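2-C-methyl-D-erythritol 4-phosphate cytidylyltransferase (Anaerococcus prevotii, PDB 4KT7) probably catalyses the transfer of a cytidylyl group from CTP to 2-C-methyl-D-erythritol 4-phosphate, releasing diphosphate, a step of the DXP pathway to isoprenoids. Local coordinates at residues G7-A12 with I53-L58; V47-E52 with A116-F121; T136-K141 with N164-Q169; D142-I147 with F155-D160. All coordinates share one frame; numbering follows the deposited sequence.

Contact 1 of 4, residues G7-A12 with I53-L58; sequences GKFISA and IDEIIL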
loop_
_atom_site.group_PDB
_atom_site.type_symbol
_atom_site.label_atom_id
_atom_site.label_comp_id
_atom_site.label_asym_id
_atom_site.label_seq_id
_atom_site.Cartn_x
_atom_site.Cartn_y
_atom_site.Cartn_z
ATOM N N GLY A 7 -2.054 15.028 -33.485
ATOM C CA GLY A 7 -2.954 14.092 -34.136
ATOM C C GLY A 7 -2.334 12.718 -34.251
ATOM O O GLY A 7 -2.722 11.927 -35.113
ATOM N N LYS A 8 -1.371 12.429 -33.376
ATOM C CA LYS A 8 -0.706 11.127 -33.372
ATOM C C LYS A 8 -1.672 10.016 -33.010
ATOM O O LYS A 8 -2.492 10.170 -32.102
ATOM C CB LYS A 8 0.467 11.114 -32.387
ATOM C CG LYS A 8 1.658 11.979 -32.782
ATOM C CD LYS A 8 2.569 12.161 -31.571
ATOM C CE LYS A 8 3.935 12.685 -31.963
ATOM N NZ LYS A 8 4.785 12.832 -30.755
ATOM N N PHE A 9 -1.549 8.894 -33.715
ATOM C CA PHE A 9 -2.340 7.689 -33.485
ATOM C C PHE A 9 -1.976 7.096 -32.122
ATOM O O PHE A 9 -0.794 6.857 -31.847
ATOM C CB PHE A 9 -1.991 6.701 -34.599
ATOM C CG PHE A 9 -2.880 5.495 -34.678
ATOM C CD1 PHE A 9 -2.774 4.471 -33.760
ATOM C CD2 PHE A 9 -3.772 5.349 -35.735
ATOM C CE1 PHE A 9 -3.573 3.349 -33.860
ATOM C CE2 PHE A 9 -4.570 4.215 -35.841
ATOM C CZ PHE A 9 -4.467 3.221 -34.903
ATOM N N ILE A 10 -2.986 6.846 -31.284
ATOM C CA ILE A 10 -2.767 6.311 -29.933
ATOM C C ILE A 10 -3.277 4.870 -29.834
ATOM O O ILE A 10 -4.413 4.575 -30.228
ATOM C CB ILE A 10 -3.481 7.179 -28.846
ATOM C CG1 ILE A 10 -3.017 8.641 -28.929
ATOM C CG2 ILE A 10 -3.244 6.599 -27.441
ATOM C CD1 ILE A 10 -3.750 9.601 -27.982
ATOM N N SER A 11 -2.432 3.966 -29.333
ATOM C CA SER A 11 -2.852 2.577 -29.103
ATOM C C SER A 11 -2.928 2.300 -27.610
ATOM O O SER A 11 -2.169 2.884 -26.833
ATOM C CB SER A 11 -1.849 1.592 -29.703
ATOM O OG SER A 11 -1.654 1.841 -31.080
ATOM N N ALA A 12 -3.843 1.416 -27.201
ATOM C CA ALA A 12 -3.871 0.956 -25.812
ATOM C C ALA A 12 -3.693 -0.549 -25.787
ATOM O O ALA A 12 -4.279 -1.266 -26.611
ATOM C CB ALA A 12 -5.165 1.356 -25.115
ATOM N N ILE A 53 -8.212 7.263 -27.761
ATOM C CA ILE A 53 -7.496 6.024 -28.056
ATOM C C ILE A 53 -7.992 5.491 -29.408
ATOM O O ILE A 53 -9.199 5.327 -29.597
ATOM C CB ILE A 53 -7.741 4.991 -26.944
ATOM C CG1 ILE A 53 -7.065 5.465 -25.643
ATOM C CG2 ILE A 53 -7.246 3.616 -27.357
ATOM C CD1 ILE A 53 -7.505 4.694 -24.392
ATOM N N ASP A 54 -7.078 5.229 -30.344
ATOM C CA ASP A 54 -7.487 4.839 -31.703
ATOM C C ASP A 54 -7.679 3.337 -31.887
ATOM O O ASP A 54 -8.396 2.912 -32.786
ATOM C CB ASP A 54 -6.500 5.362 -32.750
ATOM C CG ASP A 54 -6.427 6.874 -32.771
ATOM O OD1 ASP A 54 -7.418 7.488 -33.197
ATOM O OD2 ASP A 54 -5.382 7.443 -32.355
ATOM N N GLU A 55 -7.026 2.543 -31.049
ATOM C CA GLU A 55 -7.181 1.089 -31.103
ATOM C C GLU A 55 -6.876 0.483 -29.756
ATOM O O GLU A 55 -6.107 1.048 -28.976
ATOM C CB GLU A 55 -6.211 0.470 -32.108
ATOM C CG GLU A 55 -4.791 0.367 -31.595
ATOM C CD GLU A 55 -3.821 -0.248 -32.604
ATOM O OE1 GLU A 55 -4.266 -0.842 -33.619
ATOM O OE2 GLU A 55 -2.600 -0.126 -32.374
ATOM N N ILE A 56 -7.452 -0.689 -29.498
ATOM C CA ILE A 56 -7.255 -1.378 -28.224
ATOM C C ILE A 56 -6.809 -2.818 -28.470
ATOM O O ILE A 56 -7.495 -3.581 -29.170
ATOM C CB ILE A 56 -8.572 -1.408 -27.408
ATOM C CG1 ILE A 56 -9.066 0.014 -27.104
ATOM C CG2 ILE A 56 -8.402 -2.218 -26.108
ATOM C CD1 ILE A 56 -10.398 0.026 -26.331
ATOM N N ILE A 57 -5.674 -3.185 -27.883
ATOM C CA ILE A 57 -5.120 -4.535 -27.996
ATOM C C ILE A 57 -5.223 -5.222 -26.641
ATOM O O ILE A 57 -4.651 -4.742 -25.652
ATOM C CB ILE A 57 -3.618 -4.520 -28.374
ATOM C CG1 ILE A 57 -3.367 -3.674 -29.622
ATOM C CG2 ILE A 57 -3.106 -5.939 -28.593
ATOM C CD1 ILE A 57 -4.187 -4.046 -30.754
ATOM N N LEU A 58 -5.987 -6.310 -26.589
ATOM C CA LEU A 58 -6.072 -7.148 -25.399
ATOM C C LEU A 58 -5.009 -8.212 -25.496
ATOM O O LEU A 58 -4.839 -8.851 -26.532
ATOM C CB LEU A 58 -7.428 -7.841 -25.304
ATOM C CG LEU A 58 -8.604 -6.968 -24.897
ATOM C CD1 LEU A 58 -9.913 -7.653 -25.274
ATOM C CD2 LEU A 58 -8.544 -6.753 -23.404
#
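F9 takes the CB of D54 over the centre of its ring, a CH-pi contact with D54 CB 3.6 Å from the F9 ring centroid. At the ring's edge F9 CE1 meets E55 CD at 3.8 Å, ring and carboxylate standing 85° apart. D54 bonds to both backbone polar atoms of I10: its OD2 accepts from I10 N through the anti lone pair (2.7 Å, N-H...O angle 170°), and its N donates to I10 O. Farther on, regular parallel pairing takes over, with A12 N to E55 O at 2.9 Å and I57 N to A12 O at 2.7 Å. The E55 chain, extended at chi2 (-180°), brings its carboxylate to S11, whose OG donates to E55 OE2 at 2.5 Å. In the second shell R80 pairs with E55 OE1, and S103 bonds to S11 OG. An alanine in place of F9 would probably open a gap beside D54 CB and leave the E55 carboxylate without its aromatic neighbour. Strand 10-16 lies between strands 55-60 and 105-110 of the alpha/beta sheet, while helix 39-48 packs V47 and L44 against I53 and I56.

Contact 2 of 4, residues V47-E52 with A116-F121; sequences VSRVKE and ASEELF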
loop_
_atom_site.group_PDB
_atom_site.type_symbol
_atom_site.label_atom_id
_atom_site.label_comp_id
_atom_site.label_asym_id
_atom_site.label_seq_id
_atom_site.Cartn_x
_atom_site.Cartn_y
_atom_site.Cartn_z
ATOM N N VAL A 47 -12.326 1.780 -21.016
ATOM C CA VAL A 47 -11.341 2.133 -22.043
ATOM C C VAL A 47 -11.994 2.391 -23.400
ATOM O O VAL A 47 -11.575 3.279 -24.139
ATOM C CB VAL A 47 -10.249 1.057 -22.212
ATOM C CG1 VAL A 47 -9.257 1.486 -23.274
ATOM C CG2 VAL A 47 -9.516 0.832 -20.911
ATOM N N SER A 48 -13.033 1.633 -23.731
ATOM C CA SER A 48 -13.652 1.799 -25.042
ATOM C C SER A 48 -14.421 3.118 -25.147
ATOM O O SER A 48 -14.754 3.553 -26.249
ATOM C CB SER A 48 -14.535 0.599 -25.402
ATOM O OG SER A 48 -15.650 0.532 -24.539
ATOM N N ARG A 49 -14.687 3.760 -24.004
ATOM C CA ARG A 49 -15.320 5.092 -23.980
ATOM C C ARG A 49 -14.329 6.240 -24.227
ATOM O O ARG A 49 -14.743 7.383 -24.405
ATOM C CB ARG A 49 -16.055 5.354 -22.649
ATOM C CG ARG A 49 -17.236 4.429 -22.350
ATOM C CD ARG A 49 -18.187 5.048 -21.313
ATOM N NE ARG A 49 -17.463 5.767 -20.263
ATOM C CZ ARG A 49 -17.143 5.254 -19.077
ATOM N NH1 ARG A 49 -16.478 5.992 -18.194
ATOM N NH2 ARG A 49 -17.491 4.010 -18.769
ATOM N N VAL A 50 -13.031 5.941 -24.224
ATOM C CA VAL A 50 -12.009 6.965 -24.476
ATOM C C VAL A 50 -11.695 7.085 -25.966
ATOM O O VAL A 50 -10.931 6.288 -26.518
ATOM C CB VAL A 50 -10.710 6.674 -23.706
ATOM C CG1 VAL A 50 -9.667 7.745 -23.989
ATOM C CG2 VAL A 50 -10.999 6.604 -22.216
ATOM N N LYS A 51 -12.288 8.090 -26.606
ATOM C CA LYS A 51 -12.238 8.231 -28.055
ATOM C C LYS A 51 -10.884 8.717 -28.554
ATOM O O LYS A 51 -10.582 8.605 -29.742
ATOM C CB LYS A 51 -13.348 9.171 -28.536
ATOM C CG LYS A 51 -14.747 8.816 -28.028
ATOM C CD LYS A 51 -15.338 7.614 -28.750
ATOM C CE LYS A 51 -15.229 6.353 -27.910
ATOM N NZ LYS A 51 -16.040 5.232 -28.474
ATOM N N GLU A 52 -10.066 9.246 -27.647
ATOM C CA GLU A 52 -8.694 9.633 -27.983
ATOM C C GLU A 52 -7.856 8.404 -28.334
ATOM O O GLU A 52 -6.903 8.480 -29.115
ATOM C CB GLU A 52 -8.053 10.403 -26.820
ATOM C CG GLU A 52 -8.516 11.867 -26.692
ATOM C CD GLU A 52 -9.928 12.020 -26.134
ATOM O OE1 GLU A 52 -10.473 11.055 -25.545
ATOM O OE2 GLU A 52 -10.504 13.119 -26.284
ATOM N N ALA A 116 -10.222 2.332 -12.663
ATOM C CA ALA A 116 -9.592 3.551 -13.199
ATOM C C ALA A 116 -10.640 4.346 -13.978
ATOM O O ALA A 116 -11.318 3.803 -14.842
ATOM C CB ALA A 116 -8.380 3.208 -14.087
ATOM N N SER A 117 -10.821 5.618 -13.633
ATOM C CA SER A 117 -11.869 6.409 -14.267
ATOM C C SER A 117 -11.404 6.775 -15.654
ATOM O O SER A 117 -10.213 6.708 -15.955
ATOM C CB SER A 117 -12.119 7.701 -13.488
ATOM O OG SER A 117 -10.939 8.507 -13.526
ATOM N N GLU A 118 -12.349 7.160 -16.497
ATOM C CA GLU A 118 -12.031 7.678 -17.824
ATOM C C GLU A 118 -11.117 8.910 -17.738
ATOM O O GLU A 118 -10.198 9.077 -18.543
ATOM C CB GLU A 118 -13.340 8.015 -18.529
ATOM C CG GLU A 118 -13.219 8.409 -19.977
ATOM C CD GLU A 118 -14.570 8.773 -20.560
ATOM O OE1 GLU A 118 -15.563 8.090 -20.204
ATOM O OE2 GLU A 118 -14.643 9.740 -21.356
ATOM N N GLU A 119 -11.354 9.759 -16.740
ATOM C CA GLU A 119 -10.531 10.948 -16.523
ATOM C C GLU A 119 -9.063 10.619 -16.264
ATOM O O GLU A 119 -8.168 11.371 -16.661
ATOM C CB GLU A 119 -11.084 11.762 -15.355
ATOM C CG GLU A 119 -10.448 13.118 -15.192
ATOM C CD GLU A 119 -10.539 13.642 -13.767
ATOM O OE1 GLU A 119 -10.508 12.824 -12.816
ATOM O OE2 GLU A 119 -10.633 14.879 -13.598
ATOM N N LEU A 120 -8.797 9.497 -15.603
ATOM C CA LEU A 120 -7.425 9.111 -15.333
ATOM C C LEU A 120 -6.708 8.732 -16.620
ATOM O O LEU A 120 -5.518 9.038 -16.800
ATOM C CB LEU A 120 -7.386 7.941 -14.348
ATOM C CG LEU A 120 -6.005 7.471 -13.921
ATOM C CD1 LEU A 120 -5.259 8.613 -13.255
ATOM C CD2 LEU A 120 -6.097 6.256 -12.980
ATOM N N PHE A 121 -7.418 8.044 -17.513
ATOM C CA PHE A 121 -6.844 7.727 -18.823
ATOM C C PHE A 121 -6.571 8.975 -19.651
ATOM O O PHE A 121 -5.535 9.070 -20.306
ATOM C CB PHE A 121 -7.767 6.791 -19.605
ATOM C CG PHE A 121 -7.815 5.392 -19.043
ATOM C CD1 PHE A 121 -6.823 4.476 -19.348
ATOM C CD2 PHE A 121 -8.858 4.999 -18.210
ATOM C CE1 PHE A 121 -6.869 3.170 -18.832
ATOM C CE2 PHE A 121 -8.905 3.712 -17.695
ATOM C CZ PHE A 121 -7.906 2.800 -18.008
HETATM O O HOH W 1 -15.059 6.568 -15.300
#
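V50 and E118 mark the nearest backbone approach, their CA atoms 6.7 Å apart, where the chain leaving helix 39-48 passes the first turn of helix 118-127. The polar part of the contact is a side-on salt bridge in which R49 spends two nitrogens on a single oxygen: NE and NH1 of R49 both lie 3.0 Å from E118 OE1. R49 is bent at chi3 (-38°), which turns NE back toward the glutamate. NE reaches OE1 nearly along its C-O axis and NH1 uses the anti lone pair; both bonds end on OE1, and the two planes stand 51° apart, unlike the flat pairing in which each nitrogen has its own oxygen. The rest of the contact is apolar. V50 CG2 lies 3.6 Å from E118 CG, the two side chains sliding past each other in opposite directions, and V47 CG2 comes within 3.9 Å of F121 CZ.

Both helices belong to the layer that covers the central sheet of this alpha/beta nucleotidyltransferase fold: F121 rests on L107 and P168, with a T-shaped stack against H109.

The start of helix 118-127 is fixed by S117 at the N-cap, whose OG accepts from L120 N at 3.1 Å and bonds in turn to E212. A carboxylate on the first helical residue, E118, is likely to be favoured by the positive end of the helix. A water accepts from E118 N at 3.0 Å and, weakly, from R49 NH1, bridging the helix start to the outer end of the arginine.

Contact 3 of 4, residues T136-K141 with N164-Q169; sequences TATKSK and NIQTPQ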
loop_
_atom_site.group_PDB
_atom_site.type_symbol
_atom_site.label_atom_id
_atom_site.label_comp_id
_atom_site.label_asym_id
_atom_site.label_seq_id
_atom_site.Cartn_x
_atom_site.Cartn_y
_atom_site.Cartn_z
ATOM N N THR A 136 1.043 6.510 -13.633
ATOM C CA THR A 136 0.080 6.970 -12.627
ATOM C C THR A 136 0.556 6.426 -11.274
ATOM O O THR A 136 1.039 5.303 -11.211
ATOM C CB THR A 136 -1.338 6.453 -12.925
ATOM O OG1 THR A 136 -1.248 5.075 -13.300
ATOM C CG2 THR A 136 -1.952 7.222 -14.062
ATOM N N ALA A 137 0.420 7.204 -10.202
ATOM C CA ALA A 137 0.917 6.780 -8.890
ATOM C C ALA A 137 0.186 7.562 -7.813
ATOM O O ALA A 137 -0.397 8.610 -8.108
ATOM C CB ALA A 137 2.452 7.009 -8.794
ATOM N N THR A 138 0.199 7.047 -6.576
ATOM C CA THR A 138 -0.482 7.724 -5.465
ATOM C C THR A 138 0.442 7.820 -4.265
ATOM O O THR A 138 1.199 6.878 -3.984
ATOM C CB THR A 138 -1.760 7.002 -5.008
ATOM O OG1 THR A 138 -1.466 5.622 -4.726
ATOM C CG2 THR A 138 -2.886 7.127 -6.062
ATOM N N LYS A 139 0.385 8.952 -3.562
ATOM C CA LYS A 139 1.231 9.128 -2.398
ATOM C C LYS A 139 0.913 8.014 -1.415
ATOM O O LYS A 139 -0.260 7.699 -1.180
ATOM C CB LYS A 139 1.013 10.481 -1.730
ATOM C CG LYS A 139 1.978 10.709 -0.569
ATOM C CD LYS A 139 1.742 12.069 0.087
ATOM C CE LYS A 139 2.382 13.180 -0.738
ATOM N NZ LYS A 139 1.825 14.505 -0.345
ATOM N N SER A 140 1.947 7.381 -0.874
ATOM C CA SER A 140 1.706 6.248 0.004
ATOM C C SER A 140 1.084 6.740 1.290
ATOM O O SER A 140 1.611 7.656 1.949
ATOM C CB SER A 140 3.004 5.488 0.305
ATOM O OG SER A 140 2.754 4.488 1.281
ATOM N N LYS A 141 -0.059 6.155 1.620
ATOM C CA LYS A 141 -0.706 6.408 2.889
ATOM C C LYS A 141 -0.051 5.636 4.030
ATOM O O LYS A 141 -0.119 6.064 5.168
ATOM C CB LYS A 141 -2.193 6.055 2.805
ATOM C CG LYS A 141 -3.039 7.119 2.144
ATOM C CD LYS A 141 -4.537 6.748 2.234
ATOM C CE LYS A 141 -5.409 7.798 1.550
ATOM N NZ LYS A 141 -6.867 7.457 1.528
ATOM N N ASN A 164 3.095 4.917 -4.553
ATOM C CA ASN A 164 2.840 3.565 -5.021
ATOM C C ASN A 164 2.327 3.658 -6.442
ATOM O O ASN A 164 1.362 4.375 -6.683
ATOM C CB ASN A 164 1.752 2.914 -4.161
ATOM C CG ASN A 164 2.145 2.820 -2.695
ATOM O OD1 ASN A 164 1.467 3.361 -1.810
ATOM N ND2 ASN A 164 3.228 2.118 -2.430
ATOM N N ILE A 165 2.928 2.932 -7.381
ATOM C CA ILE A 165 2.475 3.025 -8.763
ATOM C C ILE A 165 1.224 2.218 -9.030
ATOM O O ILE A 165 0.919 1.248 -8.338
ATOM C CB ILE A 165 3.565 2.599 -9.775
ATOM C CG1 ILE A 165 3.793 1.090 -9.715
ATOM C CG2 ILE A 165 4.856 3.368 -9.502
ATOM C CD1 ILE A 165 4.775 0.583 -10.744
ATOM N N GLN A 166 0.486 2.620 -10.056
ATOM C CA GLN A 166 -0.623 1.816 -10.521
ATOM C C GLN A 166 -0.560 1.808 -12.048
ATOM O O GLN A 166 0.516 1.958 -12.630
ATOM C CB GLN A 166 -1.961 2.355 -9.967
ATOM C CG GLN A 166 -2.150 3.899 -10.012
ATOM C CD GLN A 166 -3.456 4.361 -9.368
ATOM O OE1 GLN A 166 -4.283 5.032 -10.006
ATOM N NE2 GLN A 166 -3.646 4.011 -8.094
ATOM N N THR A 167 -1.688 1.605 -12.708
ATOM C CA THR A 167 -1.734 1.801 -14.156
ATOM C C THR A 167 -3.015 2.574 -14.416
ATOM O O THR A 167 -3.934 2.509 -13.604
ATOM C CB THR A 167 -1.698 0.470 -14.933
ATOM O OG1 THR A 167 -2.987 -0.147 -14.897
ATOM C CG2 THR A 167 -0.640 -0.481 -14.368
ATOM N N PRO A 168 -3.115 3.284 -15.550
ATOM C CA PRO A 168 -2.274 3.247 -16.759
ATOM C C PRO A 168 -0.896 3.899 -16.660
ATOM O O PRO A 168 -0.568 4.631 -15.711
ATOM C CB PRO A 168 -3.113 4.012 -17.785
ATOM C CG PRO A 168 -3.854 5.006 -16.957
ATOM C CD PRO A 168 -4.233 4.237 -15.694
ATOM N N GLN A 169 -0.082 3.566 -17.656
ATOM C CA GLN A 169 1.191 4.200 -17.920
ATOM C C GLN A 169 1.139 4.461 -19.423
ATOM O O GLN A 169 0.358 3.820 -20.113
ATOM C CB GLN A 169 2.330 3.222 -17.605
ATOM C CG GLN A 169 2.421 2.787 -16.152
ATOM C CD GLN A 169 3.714 2.035 -15.864
ATOM O OE1 GLN A 169 4.311 1.431 -16.758
ATOM N NE2 GLN A 169 4.163 2.091 -14.623
HETATM O O HOH W 2 -0.845 4.479 -2.237
HETATM O O HOH W 3 -1.272 3.768 -6.488
HETATM O O HOH W 4 3.866 1.312 0.329
#
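A137 and I165 form a non-hydrogen-bonded antiparallel pair, with T138 and N164 as the hydrogen-bonded pair beside it, at the root of the beta arm that IspD enzymes use to dimerise. N164 continues the pairing outward, to a strand of the second subunit. The tight end lies at T136, where the second strand turns a corner at T167 and enters a cis peptide before P168. With OG1 of T136 set between backbone N and carbonyl carbon (chi1 44°), the hydroxyl donates to P168 O at 2.5 Å, in the carbonyl plane and on a lone pair. T136 CG2 and P168 CD meet at 4.1 Å, and L120 and T124 of helix 118-127 pack against this end. Q166 N adds a straight bond to T136 O, 3.0 Å, though it comes from above the carbonyl plane.

Along the side of T138 and N164, on to S140, water takes over part of the contact. The N164 carboxamide has S140 CB 3.4 Å from its OD1, and a water donates to that same OD1 while also bonding to T138 OG1. Q166 NE2 has E212 O as its protein partner. A further water lies 2.6 Å from T138 OG1, donates to N164 O at 2.7 Å and accepts from Q166 NE2 at 2.9 Å.

Contact 4 of 4, residues D142-I147 with F155-D160; sequences DTVKII and FTPNRD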
loop_
_atom_site.group_PDB
_atom_site.type_symbol
_atom_site.label_atom_id
_atom_site.label_comp_id
_atom_site.label_asym_id
_atom_site.label_seq_id
_atom_site.Cartn_x
_atom_site.Cartn_y
_atom_site.Cartn_z
ATOM N N ASP A 142 0.564 4.492 3.737
ATOM C CA ASP A 142 1.319 3.760 4.758
ATOM C C ASP A 142 2.753 4.273 4.795
ATOM O O ASP A 142 3.331 4.562 3.758
ATOM C CB ASP A 142 1.346 2.265 4.444
ATOM C CG ASP A 142 0.012 1.601 4.667
ATOM O OD1 ASP A 142 -0.416 1.518 5.838
ATOM O OD2 ASP A 142 -0.602 1.157 3.671
ATOM N N THR A 143 3.338 4.378 5.980
ATOM C CA THR A 143 4.697 4.915 6.063
ATOM C C THR A 143 5.732 3.888 5.643
ATOM O O THR A 143 5.795 2.789 6.204
ATOM C CB THR A 143 5.032 5.389 7.481
ATOM O OG1 THR A 143 4.170 6.475 7.828
ATOM C CG2 THR A 143 6.494 5.842 7.572
ATOM N N VAL A 144 6.561 4.266 4.671
ATOM C CA VAL A 144 7.604 3.404 4.129
ATOM C C VAL A 144 8.954 3.565 4.839
ATOM O O VAL A 144 9.340 4.681 5.196
ATOM C CB VAL A 144 7.810 3.706 2.632
ATOM C CG1 VAL A 144 9.074 3.039 2.115
ATOM C CG2 VAL A 144 6.598 3.231 1.847
ATOM N N LYS A 145 9.658 2.448 5.061
ATOM C CA LYS A 145 11.049 2.495 5.518
ATOM C C LYS A 145 11.891 1.739 4.518
ATOM O O LYS A 145 11.434 0.741 3.960
ATOM C CB LYS A 145 11.227 1.814 6.883
ATOM C CG LYS A 145 10.325 2.340 7.993
ATOM C CD LYS A 145 10.982 3.393 8.860
ATOM C CE LYS A 145 10.063 3.741 10.035
ATOM N NZ LYS A 145 10.644 4.843 10.868
ATOM N N ILE A 146 13.121 2.197 4.309
ATOM C CA ILE A 146 14.121 1.394 3.623
ATOM C C ILE A 146 14.915 0.634 4.679
ATOM O O ILE A 146 15.432 1.237 5.623
ATOM C CB ILE A 146 15.096 2.281 2.830
ATOM C CG1 ILE A 146 14.328 3.120 1.810
ATOM C CG2 ILE A 146 16.146 1.418 2.127
ATOM C CD1 ILE A 146 13.455 2.284 0.916
ATOM N N ILE A 147 15.011 -0.688 4.543
ATOM C CA ILE A 147 15.681 -1.492 5.562
ATOM C C ILE A 147 16.889 -2.209 4.942
ATOM O O ILE A 147 17.019 -2.240 3.721
ATOM C CB ILE A 147 14.715 -2.516 6.161
ATOM C CG1 ILE A 147 14.495 -3.641 5.161
ATOM C CG2 ILE A 147 13.356 -1.854 6.503
ATOM C CD1 ILE A 147 14.141 -4.941 5.800
ATOM N N PHE A 155 16.848 4.014 6.658
ATOM C CA PHE A 155 16.323 5.362 6.872
ATOM C C PHE A 155 14.847 5.431 6.482
ATOM O O PHE A 155 14.310 4.511 5.847
ATOM C CB PHE A 155 17.136 6.392 6.062
ATOM C CG PHE A 155 16.925 6.288 4.572
ATOM C CD1 PHE A 155 17.514 5.275 3.851
ATOM C CD2 PHE A 155 16.113 7.188 3.906
ATOM C CE1 PHE A 155 17.318 5.170 2.487
ATOM C CE2 PHE A 155 15.915 7.093 2.534
ATOM C CZ PHE A 155 16.509 6.077 1.829
ATOM N N THR A 156 14.191 6.514 6.886
ATOM C CA THR A 156 12.808 6.750 6.529
ATOM C C THR A 156 12.794 7.791 5.431
ATOM O O THR A 156 13.213 8.927 5.656
ATOM C CB THR A 156 12.005 7.309 7.713
ATOM O OG1 THR A 156 12.217 6.491 8.871
ATOM C CG2 THR A 156 10.515 7.344 7.385
ATOM N N PRO A 157 12.321 7.412 4.234
ATOM C CA PRO A 157 12.314 8.391 3.146
ATOM C C PRO A 157 11.349 9.499 3.477
ATOM O O PRO A 157 10.404 9.282 4.246
ATOM C CB PRO A 157 11.776 7.597 1.949
ATOM C CG PRO A 157 12.035 6.163 2.287
ATOM C CD PRO A 157 11.907 6.074 3.785
ATOM N N ASN A 158 11.603 10.679 2.926
ATOM C CA ASN A 158 10.691 11.801 3.056
ATOM C C ASN A 158 9.334 11.357 2.527
ATOM O O ASN A 158 9.212 11.021 1.357
ATOM C CB ASN A 158 11.219 12.973 2.221
ATOM C CG ASN A 158 10.407 14.227 2.409
ATOM O OD1 ASN A 158 9.240 14.171 2.826
ATOM N ND2 ASN A 158 11.018 15.378 2.116
ATOM N N ARG A 159 8.327 11.354 3.393
ATOM C CA ARG A 159 6.991 10.818 3.082
ATOM C C ARG A 159 6.241 11.486 1.951
ATOM O O ARG A 159 5.396 10.851 1.307
ATOM C CB ARG A 159 6.100 10.893 4.315
ATOM C CG ARG A 159 5.816 9.555 4.936
ATOM C CD ARG A 159 4.756 9.686 6.004
ATOM N NE ARG A 159 3.817 8.567 5.994
ATOM C CZ ARG A 159 2.527 8.683 5.689
ATOM N NH1 ARG A 159 2.019 9.867 5.369
ATOM N NH2 ARG A 159 1.745 7.613 5.711
ATOM N N ASP A 160 6.503 12.769 1.737
ATOM C CA ASP A 160 5.832 13.515 0.672
ATOM C C ASP A 160 6.238 13.066 -0.726
ATOM O O ASP A 160 5.600 13.436 -1.719
ATOM C CB ASP A 160 6.142 14.996 0.808
ATOM C CG ASP A 160 5.462 15.616 1.991
ATOM O OD1 ASP A 160 4.270 15.294 2.204
ATOM O OD2 ASP A 160 6.118 16.415 2.694
HETATM O O HOH W 5 8.491 7.371 4.599
#
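K145 reaches across to T156 with the outer half of its side chain. From CB the chain sets out with CG beside the backbone N, and a sharp bend at chi2 (-96°) swings CD to 3.3 Å from T156 OG1. CE follows at 3.7 Å from that oxygen, and NZ donates to T156 OG1 at 3.0 Å. The tip is shared: NZ also forms a salt bridge with D192 of the second subunit and bonds to its S194, while T156 OG1 has a further bond to E198 of that subunit.

Next along the strand, I146 N donates to F155 O at 3.0 Å, almost along the C=O axis (177°), and F155 N returns a bond to I146 O. The two side chains lie side by side, I146 CB being 3.7 Å from F155 CE1, and I146 CG1 also touches P157 CG at 3.8 Å. Where the strands diverge, a water bridges V144 O and P157 O. R159 closes the other end: its NE donates to T143 OG1 at 2.8 Å, the oxygen lying 28° out of the guanidinium plane. A leucine in place of R159 would probably leave the T143 hydroxyl without this donor and the residue just before the strand less firmly tied to the returning chain.

The hairpin of strands 144-147 and 153-155, whose first strand pairs antiparallel with a strand of the second subunit, belongs to the projecting arm through which IspD enzymes dimerise.

Overall arrangement
Contacts 1 and 2 belong to the buried nucleotidyltransferase body and share the packing of helix 39-48 on strand 55-60. Contact 1 joins parallel strands; contact 2 joins the end of helix 39-48 and the chain after it to the start of helix 118-127, with one salt bridge beside apolar packing. Contact 3 is also buried and reaches the same sheet as contact 1, but through antiparallel strands on the far side of the chain's centre; helix 118-127 of contact 2 packs against its strands 133-139 and 168-172. Contact 4, nested inside the loop closed by contact 3, lies about 37 Å from contact 1 between centres. It is only partly buried within the dimer, and K145 and T156 carry their polar ends to the second subunit.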